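PDB 2OSE: structural PPIase-like protein L605 from Mimivirus, which belongs to the cyclophilin family and probably acts as a peptidyl-prolyl cis-trans isomerase that binds cyclosporin A. Local coordinates for residues V17-V22 with E45-L50; G29-K34 with F147-D152. All coordinates share one frame; numbering follows the deposited sequence.

Interaction 1: V17-V22 with E45-L50; sequences VYMDIV and ENFVQL
Val17 and Met19 of strand 17-22 pack against Phe47 and Val48 of helix 45-50, and the cross-contact is entirely apolar. Two of its three touches fall on the Phe47 ring. Val17 CG2 lies at the edge of that ring, in its plane, 3.9 Å from Phe47 CE2. The Met19 and Phe47 side chains approach from opposite directions. The Met19 chain is extended beyond CG, and its methyl CE comes to 3.5 Å from Phe47 CZ, oblique to the ring. Phe47 has CG anti to its backbone N (chi1 -171°), a setting that brings the ring from the flank of the helix to the strand.

The third touch joins two aliphatic branches. Val17 CG1 lies 4.3 Å from Val48 CG2, a looser approach. The axes of the strand and helix segments come within 9.7 Å and cross at 55°, and their backbones stay apart.

Two other rings also meet Phe47: Phe147 edge-to-face, and Tyr76 at an intermediate tilt. Strand 198-205 lies beside the strand and touches both Val17 and Met19. All four contact residues are buried, and no polar bond joins the segments, so this contact between helix and sheet of the cyclophilin barrel probably rests on close packing and the exclusion of water.

Interaction 2: G29-K34 with F147-D152; sequences GRLQIK and FMITLD
Leu31 and Ile149 reach toward each other tip to tip from two strands that are not neighbours in the sheet. The methyl Leu31 CD1 stands 3.6 Å from the methyl Ile149 CD1. Ile149 sends its longer branch inward: CG1 lies anti to the carbonyl carbon, and CD1 continues extended (chi2 177°), which puts this methyl at the contact. Only the end of that branch touches the facing strand.

Ile33, two residues after Leu31, is on the same side of its strand. Its CD1 comes within 4.3 Å of Ile149 CD1, a longer contact. One methyl of Ile149 therefore meets both leucine and isoleucine ends. The backbones remain well apart, with the CA atoms of Ile33 and Ile149 10.2 Å from each other. This is packing across the interior of the barrel, and all three residues are buried.

Leu180 of helix 177-186 touches both Leu31 and Ile149, while Val179 of that helix adds to the cover over Leu31. Ile33 in turn packs on Val17 of strand 16-23, on Leu129 of strand 128-135 and on Val173 of strand 168-175.

In the fold
The centres of the two interactions lie about 10 Å apart, both buried and within about 8 Å of the centre of the folded chain. Along the sequence their segments alternate: strand 16-23, strand 26-35, helix 41-52, then strand 147-150 much later. The first two strands are antiparallel neighbours, probably bonded through Met19 O to Leu31 N and Val17 O to Ile33 N. Interaction 1 joins strand 16-23 to helix 41-52. Interaction 2 joins strand 26-35 across the barrel to strand 147-150. Both belong to the apolar interior of the cyclophilin barrel, which brings together parts of the chain far apart in sequence.

Interaction 1: V17-V22 with E45-L50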
loop_
_atom_site.group_PDB
_atom_site.type_symbol
_atom_site.label_atom_id
_atom_site.label_comp_id
_atom_site.label_asym_id
_atom_site.label_seq_id
_atom_site.Cartn_x
_atom_site.Cartn_y
_atom_site.Cartn_z
ATOM N N VAL A 17 -20.775 -11.487 21.457
ATOM C CA VAL A 17 -21.183 -10.819 20.216
ATOM C C VAL A 17 -20.869 -11.713 19.036
ATOM O O VAL A 17 -20.087 -12.661 19.164
ATOM C CB VAL A 17 -20.472 -9.469 20.013
ATOM C CG1 VAL A 17 -20.776 -8.478 21.169
ATOM C CG2 VAL A 17 -18.953 -9.698 19.836
ATOM N N TYR A 18 -21.467 -11.399 17.889
ATOM C CA TYR A 18 -21.196 -12.109 16.637
ATOM C C TYR A 18 -20.857 -11.146 15.496
ATOM O O TYR A 18 -21.266 -9.973 15.502
ATOM C CB TYR A 18 -22.398 -12.991 16.244
ATOM C CG TYR A 18 -23.711 -12.213 16.170
ATOM C CD1 TYR A 18 -24.116 -11.617 14.979
ATOM C CD2 TYR A 18 -24.527 -12.044 17.310
ATOM C CE1 TYR A 18 -25.327 -10.868 14.906
ATOM C CE2 TYR A 18 -25.719 -11.282 17.244
ATOM C CZ TYR A 18 -26.100 -10.703 16.036
ATOM O OH TYR A 18 -27.277 -9.955 15.964
ATOM N N MET A 19 -20.131 -11.672 14.519
ATOM C CA MET A 19 -19.780 -10.975 13.287
ATOM C C MET A 19 -19.739 -11.986 12.142
ATOM O O MET A 19 -18.877 -12.896 12.141
ATOM C CB MET A 19 -18.357 -10.409 13.375
ATOM C CG MET A 19 -18.206 -9.108 13.997
ATOM S SD MET A 19 -16.418 -8.748 14.242
ATOM C CE MET A 19 -16.732 -7.243 15.149
ATOM N N ASP A 20 -20.594 -11.783 11.144
ATOM C CA ASP A 20 -20.411 -12.448 9.825
ATOM C C ASP A 20 -19.163 -11.914 9.134
ATOM O O ASP A 20 -18.870 -10.710 9.227
ATOM C CB ASP A 20 -21.600 -12.177 8.902
ATOM C CG ASP A 20 -22.747 -13.064 9.172
ATOM O OD1 ASP A 20 -22.563 -14.186 9.715
ATOM O OD2 ASP A 20 -23.871 -12.642 8.848
ATOM N N ILE A 21 -18.433 -12.802 8.457
ATOM C CA ILE A 21 -17.265 -12.416 7.630
ATOM C C ILE A 21 -17.690 -12.596 6.179
ATOM O O ILE A 21 -18.276 -13.626 5.826
ATOM C CB ILE A 21 -15.993 -13.265 7.938
ATOM C CG1 ILE A 21 -15.713 -13.286 9.465
ATOM C CG2 ILE A 21 -14.741 -12.748 7.158
ATOM C CD1 ILE A 21 -15.134 -11.971 9.989
ATOM N N VAL A 22 -17.478 -11.553 5.381
ATOM C CA VAL A 22 -17.989 -11.506 3.999
ATOM C C VAL A 22 -16.780 -11.454 3.065
ATOM O O VAL A 22 -15.763 -10.832 3.375
ATOM C CB VAL A 22 -18.941 -10.268 3.798
ATOM C CG1 VAL A 22 -19.306 -10.022 2.294
ATOM C CG2 VAL A 22 -20.206 -10.422 4.649
ATOM N N GLU A 45 -16.671 -1.821 26.185
ATOM C CA GLU A 45 -17.958 -1.182 25.901
ATOM C C GLU A 45 -18.019 -0.535 24.524
ATOM O O GLU A 45 -19.027 -0.645 23.833
ATOM C CB GLU A 45 -18.399 -0.200 27.030
ATOM C CG GLU A 45 -18.709 -0.890 28.358
ATOM C CD GLU A 45 -19.884 -1.904 28.318
ATOM O OE1 GLU A 45 -20.819 -1.782 27.493
ATOM O OE2 GLU A 45 -19.861 -2.835 29.151
ATOM N N ASN A 46 -16.924 0.100 24.100
ATOM C CA ASN A 46 -16.892 0.658 22.759
ATOM C C ASN A 46 -17.030 -0.458 21.717
ATOM O O ASN A 46 -17.800 -0.333 20.792
ATOM C CB ASN A 46 -15.585 1.436 22.532
ATOM C CG ASN A 46 -15.525 2.113 21.166
ATOM O OD1 ASN A 46 -16.453 2.838 20.768
ATOM N ND2 ASN A 46 -14.412 1.895 20.442
ATOM N N PHE A 47 -16.293 -1.552 21.894
ATOM C CA PHE A 47 -16.407 -2.692 20.976
ATOM C C PHE A 47 -17.839 -3.214 20.919
ATOM O O PHE A 47 -18.423 -3.316 19.838
ATOM C CB PHE A 47 -15.440 -3.819 21.350
ATOM C CG PHE A 47 -15.376 -4.922 20.311
ATOM C CD1 PHE A 47 -14.452 -4.857 19.262
ATOM C CD2 PHE A 47 -16.246 -6.024 20.376
ATOM C CE1 PHE A 47 -14.396 -5.856 18.280
ATOM C CE2 PHE A 47 -16.200 -7.039 19.395
ATOM C CZ PHE A 47 -15.268 -6.961 18.357
ATOM N N VAL A 48 -18.414 -3.536 22.081
ATOM C CA VAL A 48 -19.796 -4.034 22.114
ATOM C C VAL A 48 -20.828 -3.057 21.523
ATOM O O VAL A 48 -21.722 -3.477 20.781
ATOM C CB VAL A 48 -20.224 -4.514 23.552
ATOM C CG1 VAL A 48 -21.653 -4.992 23.557
ATOM C CG2 VAL A 48 -19.347 -5.625 24.053
ATOM N N GLN A 49 -20.727 -1.753 21.823
ATOM C CA GLN A 49 -21.746 -0.839 21.282
ATOM C C GLN A 49 -21.612 -0.621 19.797
ATOM O O GLN A 49 -22.585 -0.305 19.123
ATOM C CB GLN A 49 -21.771 0.506 22.020
ATOM C CG GLN A 49 -22.010 0.384 23.506
ATOM C CD GLN A 49 -23.243 -0.441 23.863
ATOM O OE1 GLN A 49 -24.250 -0.443 23.147
ATOM N NE2 GLN A 49 -23.171 -1.130 24.994
ATOM N N LEU A 50 -20.400 -0.788 19.273
ATOM C CA LEU A 50 -20.203 -0.682 17.819
ATOM C C LEU A 50 -20.735 -1.918 17.116
ATOM O O LEU A 50 -21.117 -1.887 15.956
ATOM C CB LEU A 50 -18.728 -0.510 17.504
ATOM C CG LEU A 50 -18.208 0.918 17.756
ATOM C CD1 LEU A 50 -16.741 0.952 17.406
ATOM C CD2 LEU A 50 -18.975 1.902 16.889
#

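Interaction 2: G29-K34 with F147-D152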
loop_
_atom_site.group_PDB
_atom_site.type_symbol
_atom_site.label_atom_id
_atom_site.label_comp_id
_atom_site.label_asym_id
_atom_site.label_seq_id
_atom_site.Cartn_x
_atom_site.Cartn_y
_atom_site.Cartn_z
ATOM N N GLY A 29 -18.584 -17.166 6.871
ATOM C CA GLY A 29 -18.664 -17.765 8.187
ATOM C C GLY A 29 -18.968 -16.700 9.205
ATOM O O GLY A 29 -18.990 -15.518 8.865
ATOM N N ARG A 30 -19.247 -17.128 10.432
ATOM C CA ARG A 30 -19.547 -16.200 11.536
ATOM C C ARG A 30 -18.589 -16.385 12.722
ATOM O O ARG A 30 -18.345 -17.503 13.154
ATOM C CB ARG A 30 -21.009 -16.379 11.997
ATOM C CG ARG A 30 -21.445 -15.543 13.192
ATOM C CD ARG A 30 -22.952 -15.557 13.341
ATOM N NE ARG A 30 -23.583 -14.680 12.342
ATOM C CZ ARG A 30 -24.775 -14.087 12.490
ATOM N NH1 ARG A 30 -25.501 -14.267 13.589
ATOM N NH2 ARG A 30 -25.261 -13.310 11.535
ATOM N N LEU A 31 -18.052 -15.277 13.241
ATOM C CA LEU A 31 -17.267 -15.316 14.480
ATOM C C LEU A 31 -18.171 -15.008 15.654
ATOM O O LEU A 31 -19.031 -14.154 15.549
ATOM C CB LEU A 31 -16.127 -14.290 14.422
ATOM C CG LEU A 31 -15.133 -14.399 13.259
ATOM C CD1 LEU A 31 -14.097 -13.235 13.414
ATOM C CD2 LEU A 31 -14.432 -15.758 13.201
ATOM N N GLN A 32 -18.003 -15.743 16.745
ATOM C CA GLN A 32 -18.723 -15.531 17.986
ATOM C C GLN A 32 -17.659 -15.250 19.007
ATOM O O GLN A 32 -16.725 -16.026 19.158
ATOM C CB GLN A 32 -19.452 -16.813 18.367
ATOM C CG GLN A 32 -20.643 -17.189 17.416
ATOM C CD GLN A 32 -21.257 -18.482 17.861
ATOM O OE1 GLN A 32 -20.618 -19.519 17.763
ATOM N NE2 GLN A 32 -22.480 -18.436 18.384
ATOM N N ILE A 33 -17.783 -14.124 19.692
ATOM C CA ILE A 33 -16.688 -13.623 20.516
ATOM C C ILE A 33 -17.201 -13.330 21.918
ATOM O O ILE A 33 -18.222 -12.660 22.078
ATOM C CB ILE A 33 -16.103 -12.313 19.894
ATOM C CG1 ILE A 33 -15.436 -12.590 18.536
ATOM C CG2 ILE A 33 -15.056 -11.642 20.837
ATOM C CD1 ILE A 33 -15.263 -11.334 17.684
ATOM N N LYS A 34 -16.502 -13.857 22.921
ATOM C CA LYS A 34 -16.779 -13.519 24.307
ATOM C C LYS A 34 -15.764 -12.477 24.810
ATOM O O LYS A 34 -14.575 -12.700 24.710
ATOM C CB LYS A 34 -16.638 -14.779 25.169
ATOM C CG LYS A 34 -16.998 -14.547 26.640
ATOM C CD LYS A 34 -16.947 -15.894 27.424
ATOM C CE LYS A 34 -15.674 -16.187 28.149
ATOM N NZ LYS A 34 -15.929 -17.023 29.397
ATOM N N PHE A 147 -9.348 -3.077 15.997
ATOM C CA PHE A 147 -9.230 -4.306 16.756
ATOM C C PHE A 147 -8.512 -5.374 15.934
ATOM O O PHE A 147 -8.533 -5.347 14.716
ATOM C CB PHE A 147 -10.633 -4.777 17.226
ATOM C CG PHE A 147 -11.490 -5.369 16.120
ATOM C CD1 PHE A 147 -11.316 -6.696 15.727
ATOM C CD2 PHE A 147 -12.456 -4.609 15.486
ATOM C CE1 PHE A 147 -12.095 -7.245 14.740
ATOM C CE2 PHE A 147 -13.259 -5.149 14.479
ATOM C CZ PHE A 147 -13.071 -6.461 14.116
ATOM N N MET A 148 -7.900 -6.324 16.623
ATOM C CA MET A 148 -7.130 -7.372 16.014
ATOM C C MET A 148 -7.650 -8.729 16.498
ATOM O O MET A 148 -8.003 -8.870 17.658
ATOM C CB MET A 148 -5.688 -7.213 16.486
ATOM C CG MET A 148 -4.712 -8.235 15.911
ATOM S SD MET A 148 -3.053 -8.122 16.597
ATOM C CE MET A 148 -2.476 -6.631 15.716
ATOM N N ILE A 149 -7.640 -9.724 15.602
ATOM C CA ILE A 149 -7.864 -11.133 15.987
ATOM C C ILE A 149 -6.695 -11.964 15.516
ATOM O O ILE A 149 -6.277 -11.883 14.330
ATOM C CB ILE A 149 -9.228 -11.682 15.398
ATOM C CG1 ILE A 149 -10.406 -10.822 15.874
ATOM C CG2 ILE A 149 -9.429 -13.160 15.750
ATOM C CD1 ILE A 149 -11.742 -11.237 15.294
ATOM N N THR A 150 -6.164 -12.791 16.415
ATOM C CA THR A 150 -5.034 -13.651 16.065
ATOM C C THR A 150 -5.491 -14.873 15.270
ATOM O O THR A 150 -6.532 -15.503 15.601
ATOM C CB THR A 150 -4.229 -14.144 17.308
ATOM O OG1 THR A 150 -5.144 -14.647 18.304
ATOM C CG2 THR A 150 -3.403 -13.012 17.922
ATOM N N LEU A 151 -4.669 -15.268 14.280
ATOM C CA LEU A 151 -4.967 -16.409 13.391
ATOM C C LEU A 151 -4.266 -17.666 13.864
ATOM O O LEU A 151 -4.552 -18.772 13.377
ATOM C CB LEU A 151 -4.572 -16.128 11.927
ATOM C CG LEU A 151 -5.298 -14.966 11.247
ATOM C CD1 LEU A 151 -4.680 -14.647 9.878
ATOM C CD2 LEU A 151 -6.816 -15.198 11.104
ATOM N N ASP A 152 -3.343 -17.512 14.813
ATOM C CA ASP A 152 -2.631 -18.676 15.314
ATOM C C ASP A 152 -2.174 -18.435 16.737
ATOM O O ASP A 152 -2.322 -17.319 17.250
ATOM C CB ASP A 152 -1.420 -18.971 14.422
ATOM C CG ASP A 152 -0.989 -20.426 14.488
ATOM O OD1 ASP A 152 -1.485 -21.204 15.352
ATOM O OD2 ASP A 152 -0.154 -20.805 13.661
#